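Local coordinates for protein glucose-1-phosphate uridylyltransferase (Sphingomonas elodea, PDB 2UX8) that probably catalyses the formation of UDP-glucose and diphosphate from UTP and alpha-D-glucose 1-phosphate, the sugar phosphate it holds in this structure, at residues A17-A22 with A136-D141; L47-V52 with E75-I80; A55-I60 with C150-V155; Q62-T67 with A109-Q114; G180-G185 with L210-R215. All coordinates share one frame; numbering follows the deposited sequence.

Interaction 1: A17-A22 with A136-D141; sequences AVFPVA and AVLLPD
Phe-19 and Leu-138 both place CG anti to the carbonyl carbon and beside the backbone N (chi1 -55° and -56°). Their side chains therefore run side by side in the same direction. Leu-138 CD1 lies over one face of the Phe-19 ring, offset toward the rim. The same methyl touches Ala-17 CB at 3.8 Å. Val-18 and Val-137 point to the other face of the sheet.

The strands are parallel. Val-18 N donates to Ala-136 O at 2.7 Å, coming from above the carbonyl plane. Leu-138 N returns a bond to Val-18 O at 3.1 Å. Beyond it the strands part, and Pro-20 has no N-H to offer. Here Pro-20 CG meets Leu-139 CD2 at 3.8 Å.

Helix 47-57 packs on Phe-19 from one side of the sheet. Leu-139 touches the bound glucose 1-phosphate. Parallel central strands that lead into the sugar-phosphate pocket at their C-terminal ends fit the Rossmann-like core of a GT-A nucleotidyltransferase.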
# COMPACT_ATOMS: atom_id res chain seq x y z
N ALA C 17 -18.05 -1.39 -18.56
CA ALA C 17 -18.54 -0.38 -17.64
C ALA C 17 -17.37 0.37 -17.03
O ALA C 17 -16.33 -0.22 -16.71
CB ALA C 17 -19.37 -1.03 -16.56
N VAL C 18 -17.53 1.68 -16.86
CA VAL C 18 -16.49 2.51 -16.28
C VAL C 18 -16.94 3.02 -14.93
O VAL C 18 -18.04 3.56 -14.80
CB VAL C 18 -16.18 3.71 -17.19
CG1 VAL C 18 -15.19 4.64 -16.51
CG2 VAL C 18 -15.62 3.21 -18.50
N PHE C 19 -16.10 2.85 -13.92
CA PHE C 19 -16.43 3.28 -12.56
C PHE C 19 -15.51 4.38 -12.07
O PHE C 19 -14.35 4.12 -11.78
CB PHE C 19 -16.33 2.12 -11.59
CG PHE C 19 -17.17 0.92 -11.96
CD1 PHE C 19 -16.82 0.11 -13.03
CD2 PHE C 19 -18.29 0.60 -11.22
CE1 PHE C 19 -17.57 -1.01 -13.35
CE2 PHE C 19 -19.06 -0.52 -11.53
CZ PHE C 19 -18.70 -1.33 -12.60
N PRO C 20 -16.00 5.62 -11.99
CA PRO C 20 -15.16 6.72 -11.51
C PRO C 20 -14.99 6.56 -10.00
O PRO C 20 -15.93 6.80 -9.26
CB PRO C 20 -15.97 7.98 -11.86
CG PRO C 20 -16.89 7.52 -12.98
CD PRO C 20 -17.28 6.13 -12.51
N VAL C 21 -13.82 6.14 -9.56
CA VAL C 21 -13.58 5.94 -8.13
C VAL C 21 -12.33 6.68 -7.64
O VAL C 21 -11.55 6.13 -6.88
CB VAL C 21 -13.40 4.43 -7.80
CG1 VAL C 21 -14.71 3.69 -7.99
CG2 VAL C 21 -12.31 3.83 -8.69
N ALA C 22 -12.14 7.92 -8.07
CA ALA C 22 -10.95 8.65 -7.65
C ALA C 22 -11.25 9.90 -6.84
O ALA C 22 -10.42 10.80 -6.76
CB ALA C 22 -10.13 9.00 -8.87
N ALA C 136 -20.84 1.64 -20.32
CA ALA C 136 -21.67 2.08 -19.21
C ALA C 136 -20.80 2.89 -18.23
O ALA C 136 -19.58 2.80 -18.25
CB ALA C 136 -22.26 0.87 -18.50
N VAL C 137 -21.45 3.67 -17.39
CA VAL C 137 -20.75 4.46 -16.39
C VAL C 137 -21.61 4.44 -15.14
O VAL C 137 -22.80 4.74 -15.19
CB VAL C 137 -20.55 5.92 -16.86
CG1 VAL C 137 -19.99 6.76 -15.72
CG2 VAL C 137 -19.62 5.97 -18.06
N LEU C 138 -21.00 4.05 -14.02
CA LEU C 138 -21.74 3.98 -12.76
C LEU C 138 -21.03 4.73 -11.65
O LEU C 138 -19.85 4.52 -11.38
CB LEU C 138 -21.96 2.52 -12.34
CG LEU C 138 -22.66 1.58 -13.33
CD1 LEU C 138 -21.67 1.11 -14.38
CD2 LEU C 138 -23.23 0.39 -12.60
N LEU C 139 -21.77 5.62 -11.01
CA LEU C 139 -21.23 6.39 -9.91
C LEU C 139 -21.76 5.70 -8.65
O LEU C 139 -22.93 5.84 -8.29
CB LEU C 139 -21.74 7.83 -9.99
CG LEU C 139 -21.82 8.51 -11.37
CD1 LEU C 139 -22.15 10.00 -11.18
CD2 LEU C 139 -20.51 8.36 -12.12
N PRO C 140 -20.89 4.94 -7.96
CA PRO C 140 -21.28 4.22 -6.74
C PRO C 140 -21.97 5.01 -5.61
O PRO C 140 -22.71 4.42 -4.83
CB PRO C 140 -19.98 3.54 -6.30
CG PRO C 140 -18.90 4.30 -7.03
CD PRO C 140 -19.51 4.62 -8.35
N ASP C 141 -21.74 6.31 -5.52
CA ASP C 141 -22.41 7.11 -4.48
C ASP C 141 -23.92 7.06 -4.65
O ASP C 141 -24.67 7.25 -3.69
CB ASP C 141 -21.96 8.57 -4.53
CG ASP C 141 -20.82 8.86 -3.57
OD1 ASP C 141 -20.29 7.91 -2.96
OD2 ASP C 141 -20.45 10.04 -3.45

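Interaction 2: L47-V52 with E75-I80; sequences LIQYAV and EDHFDI
Phe-78, just past helix 72-77, packs its ring tightly against Val-52 and Ile-48 of helix 47-57. Val-52 CG2 meets Phe-78 CE2 tip to tip at 3.5 Å. Ile-48 CD1 lies at the ring edge, 3.6 Å from Phe-78 CE1. One face of the Phe-78 ring has His-77 CD2 above its centre.

Beside this apolar part is a single polar bond. His-77 NE2 donates to Gln-49 OE1 at 2.7 Å. The oxygen lies close to the imidazole plane, and the N-H points at a lone pair in the amide plane. Gln-49 gets there with CG anti to the backbone N (chi1 -175°) and a bend at chi2.

An alanine in place of His-77 would probably leave Gln-49 OE1 without this mate and open a gap over the Phe-78 ring.

The far side is looser. Asp-76 and Ile-80 are partly exposed and do not touch 47-52. The acidic side, with Asp-76 and Asp-79, faces a second subunit and forms salt bridges with its Arg-112.

Gln-49 NE2 is bonded to Asp-53 OD1 and Gly-100 O. The buried amide thus accepts at one end and donates at the other, which fixes which way round it sits.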
# COMPACT_ATOMS: atom_id res chain seq x y z
N LEU C 47 -19.94 0.28 -1.24
CA LEU C 47 -20.63 0.89 -2.37
C LEU C 47 -20.22 0.35 -3.75
O LEU C 47 -21.10 0.07 -4.56
CB LEU C 47 -20.43 2.41 -2.32
CG LEU C 47 -21.14 3.10 -1.16
CD1 LEU C 47 -20.62 4.50 -0.99
CD2 LEU C 47 -22.64 3.10 -1.42
N ILE C 48 -18.93 0.21 -4.04
CA ILE C 48 -18.54 -0.31 -5.36
C ILE C 48 -19.01 -1.74 -5.58
O ILE C 48 -19.29 -2.13 -6.71
CB ILE C 48 -17.03 -0.38 -5.59
CG1 ILE C 48 -16.30 -0.06 -4.30
CG2 ILE C 48 -16.63 0.49 -6.77
CD1 ILE C 48 -15.16 -1.00 -4.07
N GLN C 49 -19.04 -2.53 -4.50
CA GLN C 49 -19.48 -3.91 -4.62
C GLN C 49 -20.89 -3.90 -5.21
O GLN C 49 -21.16 -4.58 -6.20
CB GLN C 49 -19.47 -4.60 -3.26
CG GLN C 49 -19.79 -6.07 -3.33
CD GLN C 49 -18.85 -6.82 -4.23
OE1 GLN C 49 -17.68 -6.98 -3.91
NE2 GLN C 49 -19.35 -7.27 -5.38
N TYR C 50 -21.79 -3.11 -4.62
CA TYR C 50 -23.16 -3.03 -5.13
C TYR C 50 -23.16 -2.64 -6.59
O TYR C 50 -23.88 -3.22 -7.41
CB TYR C 50 -23.98 -2.00 -4.36
CG TYR C 50 -24.42 -2.48 -3.01
CD1 TYR C 50 -23.71 -2.15 -1.86
CD2 TYR C 50 -25.56 -3.30 -2.88
CE1 TYR C 50 -24.10 -2.61 -0.61
CE2 TYR C 50 -25.95 -3.76 -1.62
CZ TYR C 50 -25.21 -3.41 -0.50
OH TYR C 50 -25.56 -3.84 0.76
N ALA C 51 -22.34 -1.64 -6.91
CA ALA C 51 -22.23 -1.14 -8.26
C ALA C 51 -21.76 -2.18 -9.28
O ALA C 51 -22.31 -2.25 -10.39
CB ALA C 51 -21.32 0.07 -8.28
N VAL C 52 -20.76 -2.98 -8.93
CA VAL C 52 -20.29 -3.97 -9.89
C VAL C 52 -21.27 -5.15 -9.96
O VAL C 52 -21.39 -5.78 -11.00
CB VAL C 52 -18.85 -4.48 -9.56
CG1 VAL C 52 -17.92 -3.31 -9.41
CG2 VAL C 52 -18.84 -5.30 -8.32
N GLU C 75 -8.68 -2.16 -4.92
CA GLU C 75 -8.02 -3.16 -5.74
C GLU C 75 -7.96 -4.52 -5.05
O GLU C 75 -8.22 -5.55 -5.66
CB GLU C 75 -6.61 -2.67 -6.05
CG GLU C 75 -6.14 -3.06 -7.42
CD GLU C 75 -4.92 -2.28 -7.83
OE1 GLU C 75 -4.78 -1.14 -7.35
OE2 GLU C 75 -4.12 -2.80 -8.64
N ASP C 76 -7.63 -4.50 -3.77
CA ASP C 76 -7.53 -5.73 -3.01
C ASP C 76 -8.87 -6.40 -2.81
O ASP C 76 -8.97 -7.63 -2.80
CB ASP C 76 -6.89 -5.45 -1.65
CG ASP C 76 -5.48 -4.93 -1.78
OD1 ASP C 76 -4.78 -5.36 -2.71
OD2 ASP C 76 -5.07 -4.10 -0.95
N HIS C 77 -9.91 -5.58 -2.67
CA HIS C 77 -11.24 -6.09 -2.47
C HIS C 77 -11.69 -7.04 -3.58
O HIS C 77 -12.43 -7.98 -3.33
CB HIS C 77 -12.24 -4.94 -2.36
CG HIS C 77 -13.65 -5.40 -2.15
ND1 HIS C 77 -14.14 -5.74 -0.91
CD2 HIS C 77 -14.65 -5.63 -3.03
CE1 HIS C 77 -15.38 -6.16 -1.03
NE2 HIS C 77 -15.71 -6.11 -2.31
N PHE C 78 -11.24 -6.80 -4.81
CA PHE C 78 -11.65 -7.63 -5.93
C PHE C 78 -10.61 -8.64 -6.36
O PHE C 78 -10.58 -9.07 -7.51
CB PHE C 78 -12.06 -6.77 -7.12
CG PHE C 78 -13.28 -5.94 -6.87
CD1 PHE C 78 -13.18 -4.65 -6.37
CD2 PHE C 78 -14.55 -6.47 -7.12
CE1 PHE C 78 -14.33 -3.89 -6.11
CE2 PHE C 78 -15.70 -5.72 -6.86
CZ PHE C 78 -15.59 -4.43 -6.35
N ASP C 79 -9.75 -9.04 -5.44
CA ASP C 79 -8.72 -10.01 -5.75
C ASP C 79 -8.86 -11.11 -4.68
O ASP C 79 -9.70 -11.00 -3.79
CB ASP C 79 -7.34 -9.33 -5.67
CG ASP C 79 -6.25 -10.11 -6.39
OD1 ASP C 79 -6.57 -11.13 -7.04
OD2 ASP C 79 -5.08 -9.69 -6.32
N ILE C 80 -8.07 -12.16 -4.78
CA ILE C 80 -8.14 -13.21 -3.78
C ILE C 80 -7.53 -12.72 -2.48
O ILE C 80 -6.42 -12.18 -2.46
CB ILE C 80 -7.38 -14.44 -4.27
CG1 ILE C 80 -8.06 -14.97 -5.53
CG2 ILE C 80 -7.32 -15.47 -3.16
CD1 ILE C 80 -7.38 -16.15 -6.15

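Interaction 3: A55-I60 with C150-V155; sequences AVEAGI and CLKQMV
Ala-55 O accepts two N-H groups in the turn that sets Ala-58 and Ile-60 against Leu-151. One bond is from Ile-60 N at 3.1 Å. The other, from Ala-58 N, is weak. With Gly-59 N bonded to Val-56 O at 2.9 Å, this is a Schellman motif, and it ends helix 47-57. Gly-59 has positive phi (86°), where a CB would jam against the carbonyl oxygen of Ala-58.

The turn packs on the first turns of helix 150-161. Leu-151 CD1 sits between two partners. It is 3.4 Å from Ala-58 CB and 3.6 Å from Ile-60 CD1. Ile-60 and Leu-151 cross at about a right angle. On the sheet side Ile-60 rests on Ala-17 and Ala-136, and Leu-151 on Leu-138, so the turn and helix 150-161 both pack on the central strands.

Nearer the surface Lys-152 CD passes Glu-57 O at 3.4 Å, but the ammonium leads away. Glu-57 OE1 accepts a bond from Gly-149 N, just ahead of helix 150-161, and it lies 3.7 Å from Lys-152 CB.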
# COMPACT_ATOMS: atom_id res chain seq x y z
N ALA C 55 -23.68 -4.17 -12.42
CA ALA C 55 -23.16 -4.31 -13.77
C ALA C 55 -23.14 -5.76 -14.26
O ALA C 55 -23.47 -6.04 -15.42
CB ALA C 55 -21.76 -3.73 -13.84
N VAL C 56 -22.75 -6.67 -13.39
CA VAL C 56 -22.70 -8.07 -13.75
C VAL C 56 -24.09 -8.55 -14.14
O VAL C 56 -24.26 -9.25 -15.13
CB VAL C 56 -22.16 -8.92 -12.58
CG1 VAL C 56 -22.26 -10.40 -12.92
CG2 VAL C 56 -20.69 -8.56 -12.33
N GLU C 57 -25.09 -8.15 -13.36
CA GLU C 57 -26.46 -8.54 -13.62
C GLU C 57 -26.91 -8.00 -14.98
O GLU C 57 -27.73 -8.62 -15.65
CB GLU C 57 -27.36 -7.99 -12.52
CG GLU C 57 -28.82 -8.11 -12.81
CD GLU C 57 -29.65 -7.32 -11.83
OE1 GLU C 57 -29.34 -6.13 -11.61
OE2 GLU C 57 -30.61 -7.89 -11.27
N ALA C 58 -26.37 -6.86 -15.37
CA ALA C 58 -26.72 -6.24 -16.63
C ALA C 58 -25.96 -6.85 -17.81
O ALA C 58 -26.07 -6.38 -18.95
CB ALA C 58 -26.48 -4.74 -16.55
N GLY C 59 -25.18 -7.89 -17.55
CA GLY C 59 -24.46 -8.54 -18.62
C GLY C 59 -23.11 -7.97 -19.00
O GLY C 59 -22.52 -8.35 -20.02
N ILE C 60 -22.61 -7.04 -18.20
CA ILE C 60 -21.32 -6.44 -18.46
C ILE C 60 -20.20 -7.38 -18.03
O ILE C 60 -20.28 -8.01 -16.97
CB ILE C 60 -21.24 -5.08 -17.74
CG1 ILE C 60 -22.14 -4.11 -18.50
CG2 ILE C 60 -19.80 -4.58 -17.65
CD1 ILE C 60 -22.15 -2.76 -17.93
N CYS C 150 -30.65 -1.12 -11.38
CA CYS C 150 -30.79 -0.03 -12.32
C CYS C 150 -30.15 -0.28 -13.69
O CYS C 150 -30.77 -0.06 -14.72
CB CYS C 150 -30.21 1.24 -11.71
SG CYS C 150 -30.65 2.73 -12.59
N LEU C 151 -28.92 -0.76 -13.71
CA LEU C 151 -28.26 -1.00 -14.99
C LEU C 151 -28.96 -2.05 -15.84
O LEU C 151 -29.02 -1.91 -17.06
CB LEU C 151 -26.79 -1.38 -14.76
CG LEU C 151 -25.73 -0.67 -15.60
CD1 LEU C 151 -25.29 -1.55 -16.76
CD2 LEU C 151 -26.24 0.69 -16.08
N LYS C 152 -29.50 -3.08 -15.20
CA LYS C 152 -30.20 -4.12 -15.94
C LYS C 152 -31.47 -3.53 -16.56
O LYS C 152 -31.75 -3.78 -17.73
CB LYS C 152 -30.56 -5.30 -15.03
CG LYS C 152 -31.30 -6.41 -15.77
CD LYS C 152 -30.46 -6.95 -16.93
CE LYS C 152 -31.29 -7.69 -17.97
NZ LYS C 152 -32.02 -8.85 -17.41
N GLN C 153 -32.22 -2.76 -15.79
CA GLN C 153 -33.43 -2.14 -16.32
C GLN C 153 -33.05 -1.27 -17.52
O GLN C 153 -33.75 -1.25 -18.53
CB GLN C 153 -34.11 -1.27 -15.26
CG GLN C 153 -34.51 -2.05 -14.03
CD GLN C 153 -35.32 -1.23 -13.04
OE1 GLN C 153 -35.50 -1.63 -11.90
NE2 GLN C 153 -35.81 -0.08 -13.48
N MET C 154 -31.93 -0.58 -17.39
CA MET C 154 -31.46 0.30 -18.46
C MET C 154 -31.02 -0.44 -19.70
O MET C 154 -31.31 -0.00 -20.82
CB MET C 154 -30.31 1.17 -17.95
CG MET C 154 -30.79 2.41 -17.23
SD MET C 154 -29.45 3.43 -16.66
CE MET C 154 -28.99 4.27 -18.15
N VAL C 155 -30.31 -1.55 -19.51
CA VAL C 155 -29.84 -2.33 -20.65
C VAL C 155 -31.06 -2.93 -21.37
O VAL C 155 -31.06 -3.08 -22.59
CB VAL C 155 -28.86 -3.44 -20.19
CG1 VAL C 155 -29.58 -4.48 -19.39
CG2 VAL C 155 -28.20 -4.08 -21.39

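Interaction 4: Q62-T67 with A109-Q114; sequences QMIFVT and AYVRQQ
Phe-65 and Tyr-110 are paired on neighbouring parallel strands, their side chains side by side and pointing the same way. Phe-65 CB lies 3.8 Å from Tyr-110 CD2 and equally near Ala-109 O. CG is anti to the carbonyl carbon (chi1 -72°), and this carries the ring along Tyr-110. Phe-65 CD2 then meets Tyr-110 CE2 at 3.6 Å. The ring planes are 79° apart, an oblique pairing. CD1, on the other side, meets the ring of Phe-19 in the next strand. Farther out, CE2 touches Phe-78 in an edge-to-face pair, and CZ packs on Val-52 of helix 47-57.

On the opposite face of these two strands Ile-64, Val-66, Ala-109 and Val-111 are aliphatic. Val-111 CG2 touches Ile-64 CD1 and Val-66 CB, each at 3.9 Å.

Five backbone bonds join the segments, beginning with Ala-109 N to Met-63 O. The shortest is Phe-65 N to Ala-109 O at 2.7 Å. The last, just beyond strand 109-112, is Gln-113 N to Thr-67 O at 2.8 Å.

Ala-109 to Val-111 also pair antiparallel with a strand of a second subunit. Buried backbone polar groups are thus used, while the charge of Arg-112 is probably balanced by Asp-76 and Asp-79 of that subunit.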
# COMPACT_ATOMS: atom_id res chain seq x y z
N GLN C 62 -16.59 -6.48 -18.37
CA GLN C 62 -15.30 -5.83 -18.23
C GLN C 62 -15.47 -4.54 -17.42
O GLN C 62 -15.97 -3.54 -17.91
CB GLN C 62 -14.70 -5.53 -19.61
CG GLN C 62 -13.43 -4.66 -19.61
CD GLN C 62 -12.18 -5.40 -19.18
OE1 GLN C 62 -11.71 -6.31 -19.86
NE2 GLN C 62 -11.64 -5.01 -18.03
N MET C 63 -15.06 -4.60 -16.15
CA MET C 63 -15.14 -3.44 -15.27
C MET C 63 -13.83 -2.67 -15.39
O MET C 63 -12.75 -3.26 -15.28
CB MET C 63 -15.29 -3.87 -13.82
CG MET C 63 -16.24 -5.00 -13.64
SD MET C 63 -17.84 -4.55 -14.28
CE MET C 63 -18.80 -4.83 -12.90
N ILE C 64 -13.90 -1.37 -15.63
CA ILE C 64 -12.68 -0.61 -15.70
C ILE C 64 -12.78 0.53 -14.69
O ILE C 64 -13.62 1.42 -14.81
CB ILE C 64 -12.34 -0.14 -17.17
CG1 ILE C 64 -12.26 1.37 -17.25
CG2 ILE C 64 -13.34 -0.71 -18.16
CD1 ILE C 64 -10.84 1.88 -17.16
N PHE C 65 -11.96 0.42 -13.65
CA PHE C 65 -11.90 1.39 -12.56
C PHE C 65 -10.90 2.48 -12.85
O PHE C 65 -9.74 2.19 -13.15
CB PHE C 65 -11.44 0.73 -11.24
CG PHE C 65 -12.45 -0.18 -10.60
CD1 PHE C 65 -13.55 -0.66 -11.30
CD2 PHE C 65 -12.27 -0.59 -9.28
CE1 PHE C 65 -14.45 -1.55 -10.70
CE2 PHE C 65 -13.17 -1.48 -8.68
CZ PHE C 65 -14.25 -1.96 -9.39
N VAL C 66 -11.32 3.73 -12.76
CA VAL C 66 -10.39 4.84 -12.95
C VAL C 66 -10.22 5.38 -11.52
O VAL C 66 -11.09 6.05 -10.98
CB VAL C 66 -10.94 5.89 -13.97
CG1 VAL C 66 -12.36 5.63 -14.25
CG2 VAL C 66 -10.71 7.30 -13.48
N THR C 67 -9.09 5.01 -10.91
CA THR C 67 -8.76 5.35 -9.53
C THR C 67 -7.88 6.53 -9.22
O THR C 67 -7.35 7.22 -10.09
CB THR C 67 -8.10 4.18 -8.81
OG1 THR C 67 -7.29 3.46 -9.74
CG2 THR C 67 -9.12 3.27 -8.18
N ALA C 109 -10.01 -3.88 -14.73
CA ALA C 109 -8.79 -3.15 -15.07
C ALA C 109 -8.78 -1.82 -14.34
O ALA C 109 -9.83 -1.22 -14.13
CB ALA C 109 -8.71 -2.95 -16.56
N TYR C 110 -7.59 -1.38 -13.94
CA TYR C 110 -7.42 -0.11 -13.24
C TYR C 110 -6.53 0.85 -14.00
O TYR C 110 -5.55 0.44 -14.63
CB TYR C 110 -6.77 -0.30 -11.86
CG TYR C 110 -7.42 -1.31 -10.97
CD1 TYR C 110 -7.20 -2.67 -11.15
CD2 TYR C 110 -8.27 -0.91 -9.94
CE1 TYR C 110 -7.81 -3.62 -10.32
CE2 TYR C 110 -8.89 -1.85 -9.11
CZ TYR C 110 -8.66 -3.20 -9.30
OH TYR C 110 -9.25 -4.13 -8.47
N VAL C 111 -6.87 2.14 -13.94
CA VAL C 111 -6.06 3.18 -14.56
C VAL C 111 -6.10 4.36 -13.62
O VAL C 111 -7.16 4.73 -13.13
CB VAL C 111 -6.58 3.60 -15.94
CG1 VAL C 111 -6.52 2.42 -16.87
CG2 VAL C 111 -7.99 4.16 -15.84
N ARG C 112 -4.94 4.94 -13.36
CA ARG C 112 -4.84 6.09 -12.46
C ARG C 112 -5.25 7.37 -13.15
O ARG C 112 -4.82 7.66 -14.27
CB ARG C 112 -3.41 6.21 -11.94
CG ARG C 112 -2.94 5.01 -11.15
CD ARG C 112 -3.64 4.93 -9.81
NE ARG C 112 -2.81 5.45 -8.73
CZ ARG C 112 -2.13 4.68 -7.87
NH1 ARG C 112 -2.20 3.36 -7.96
NH2 ARG C 112 -1.38 5.24 -6.92
N GLN C 113 -6.10 8.14 -12.48
CA GLN C 113 -6.59 9.40 -13.02
C GLN C 113 -5.51 10.46 -12.96
O GLN C 113 -5.51 11.41 -13.74
CB GLN C 113 -7.79 9.86 -12.21
CG GLN C 113 -8.44 11.08 -12.77
CD GLN C 113 -9.45 11.67 -11.83
OE1 GLN C 113 -9.23 11.73 -10.61
NE2 GLN C 113 -10.57 12.13 -12.37
N GLN C 114 -4.60 10.28 -12.00
CA GLN C 114 -3.47 11.18 -11.78
C GLN C 114 -3.84 12.53 -11.22
O GLN C 114 -3.32 12.95 -10.20
CB GLN C 114 -2.67 11.36 -13.07
CG GLN C 114 -1.92 10.11 -13.49
CD GLN C 114 -1.15 10.32 -14.77
OE1 GLN C 114 -0.91 11.46 -15.19
NE2 GLN C 114 -0.75 9.23 -15.40

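Interaction 5: G180-G185 with L210-R215; sequences GIITPG and LSVIGR. With G1P (1-O-phosphono-alpha-D-glucopyranose), chain K.
Ile-182 crosses Leu-210 at about a right angle, with Ile-182 CB 3.6 Å from Leu-210 CG. It crosses Val-212 in the same way, and here Ile-182 CG1 meets Val-212 CG2 at 4.1 Å. Leu-210 holds CG between its backbone N and carbonyl carbon (chi1 80°). With CD1 anti to CA (chi2 165°), Leu-210 CD2 comes to 3.7 Å from Pro-184 CD. An alanine in place of Ile-182 would probably open a gap beside Leu-210 and Val-212 and let the leucine side chain shift.

The backbones are joined by a single bridge at Ile-181 and Ser-211. Ile-182 N donates to Leu-210 O at 2.9 Å, and Val-212 N to Gly-180 O at 2.9 Å.

The same pairing grips the sugar. Gly-180 N donates to O4 of glucose 1-phosphate at 3.0 Å, and O4 donates to Val-212 O at 2.6 Å. A CB on Gly-180 would come too close to O3 of the sugar. Glu-199 also bonds the ligand.

Gly-214 is the centre of an inverse gamma turn where the chain turns a corner. Strand 210-213 pairs with strand 164-170, strand 181-188 with strand 191-198, and Arg-215 beyond the corner packs against Cys-150, Leu-151 and Met-154 of helix 150-161.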
# COMPACT_ATOMS: atom_id res chain seq x y z
N GLY C 180 -27.49 17.75 -13.49
CA GLY C 180 -27.54 18.11 -14.89
C GLY C 180 -29.02 17.99 -15.15
O GLY C 180 -29.64 17.02 -14.70
N ILE C 181 -29.62 18.95 -15.84
CA ILE C 181 -31.05 18.89 -16.07
C ILE C 181 -31.43 18.55 -17.50
O ILE C 181 -30.81 19.02 -18.45
CB ILE C 181 -31.72 20.20 -15.63
CG1 ILE C 181 -31.59 20.34 -14.11
CG2 ILE C 181 -33.19 20.20 -16.03
CD1 ILE C 181 -32.24 19.20 -13.33
N ILE C 182 -32.47 17.74 -17.64
CA ILE C 182 -32.95 17.31 -18.94
C ILE C 182 -34.13 18.12 -19.45
O ILE C 182 -35.00 18.53 -18.67
CB ILE C 182 -33.40 15.84 -18.89
CG1 ILE C 182 -32.23 14.96 -18.45
CG2 ILE C 182 -33.94 15.42 -20.25
CD1 ILE C 182 -32.62 13.52 -18.16
N THR C 183 -34.15 18.37 -20.75
CA THR C 183 -35.25 19.07 -21.42
C THR C 183 -35.99 17.88 -22.04
O THR C 183 -35.56 17.35 -23.07
CB THR C 183 -34.71 20.01 -22.51
OG1 THR C 183 -33.83 20.97 -21.90
CG2 THR C 183 -35.84 20.73 -23.20
N PRO C 184 -37.09 17.45 -21.42
CA PRO C 184 -37.90 16.32 -21.88
C PRO C 184 -38.70 16.45 -23.16
O PRO C 184 -39.17 17.52 -23.51
CB PRO C 184 -38.81 16.06 -20.69
CG PRO C 184 -39.12 17.44 -20.25
CD PRO C 184 -37.76 18.13 -20.30
N GLY C 185 -38.84 15.31 -23.84
CA GLY C 185 -39.60 15.23 -25.07
C GLY C 185 -40.70 14.22 -24.84
O GLY C 185 -41.34 14.21 -23.79
N LEU C 210 -36.48 16.93 -14.18
CA LEU C 210 -35.82 15.64 -14.25
C LEU C 210 -34.32 15.76 -14.48
O LEU C 210 -33.85 16.21 -15.53
CB LEU C 210 -36.47 14.71 -15.29
CG LEU C 210 -36.19 14.81 -16.78
CD1 LEU C 210 -36.69 13.54 -17.45
CD2 LEU C 210 -36.86 16.04 -17.36
N SER C 211 -33.58 15.37 -13.45
CA SER C 211 -32.13 15.44 -13.43
C SER C 211 -31.47 14.15 -13.89
O SER C 211 -32.12 13.12 -14.07
CB SER C 211 -31.67 15.76 -12.01
OG SER C 211 -32.26 14.86 -11.09
N VAL C 212 -30.16 14.22 -14.08
CA VAL C 212 -29.37 13.08 -14.51
C VAL C 212 -28.84 12.37 -13.27
O VAL C 212 -28.33 13.01 -12.36
CB VAL C 212 -28.18 13.53 -15.39
CG1 VAL C 212 -27.42 12.33 -15.92
CG2 VAL C 212 -28.68 14.38 -16.54
N ILE C 213 -28.98 11.05 -13.22
CA ILE C 213 -28.49 10.28 -12.08
C ILE C 213 -27.27 9.49 -12.55
O ILE C 213 -27.13 9.22 -13.74
CB ILE C 213 -29.58 9.33 -11.53
CG1 ILE C 213 -30.77 10.14 -11.03
CG2 ILE C 213 -29.01 8.47 -10.40
CD1 ILE C 213 -30.41 11.26 -10.08
N GLY C 214 -26.39 9.13 -11.62
CA GLY C 214 -25.17 8.42 -11.95
C GLY C 214 -25.19 7.04 -12.59
O GLY C 214 -24.47 6.13 -12.17
N ARG C 215 -25.99 6.88 -13.63
CA ARG C 215 -26.09 5.62 -14.37
C ARG C 215 -26.17 5.99 -15.86
O ARG C 215 -27.12 6.66 -16.28
CB ARG C 215 -27.33 4.84 -13.92
CG ARG C 215 -27.06 3.53 -13.17
CD ARG C 215 -26.02 3.70 -12.08
NE ARG C 215 -26.08 2.68 -11.04
CZ ARG C 215 -25.55 2.85 -9.83
NH1 ARG C 215 -24.94 3.98 -9.55
NH2 ARG C 215 -25.66 1.91 -8.89
C1 G1P K . -22.56 14.39 -12.13
C2 G1P K . -23.09 14.93 -13.47
C3 G1P K . -24.47 15.57 -13.23
C4 G1P K . -25.40 14.49 -12.69
C5 G1P K . -24.81 13.96 -11.37
C6 G1P K . -25.72 12.85 -10.82
O1 G1P K . -22.38 15.50 -11.22
O2 G1P K . -22.19 15.90 -13.98
O3 G1P K . -24.99 16.06 -14.46
O4 G1P K . -26.69 15.05 -12.46
O5 G1P K . -23.49 13.39 -11.60
O6 G1P K . -25.20 12.33 -9.59
P G1P K . -21.64 15.01 -9.86
O1P G1P K . -20.33 14.38 -10.18
O2P G1P K . -21.43 16.27 -8.90
O3P G1P K . -22.56 13.94 -9.09

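From the N terminus, strand 16-21 opens interaction 1. Helix 47-57 then opens interactions 2 and 3, and strand 62-67 opens interaction 4. Interaction 2 closes first, at 75-80, and interaction 4 next, at 109-114. These two cross each other, and both are nested inside the loop that interaction 1 closes at 136-141. Interaction 3 closes last of the four, at 150-155. It crosses interactions 1 and 2 and encloses interaction 4. Interaction 5 follows in series. Interactions 1 and 4 meet on neighbouring strands of the central sheet, which interaction 5 also reaches. Helix 47-57 ties this sheet to 75-80 and to helix 150-161. Arg-215 and Gly-214 link interaction 5 to interactions 1 and 3.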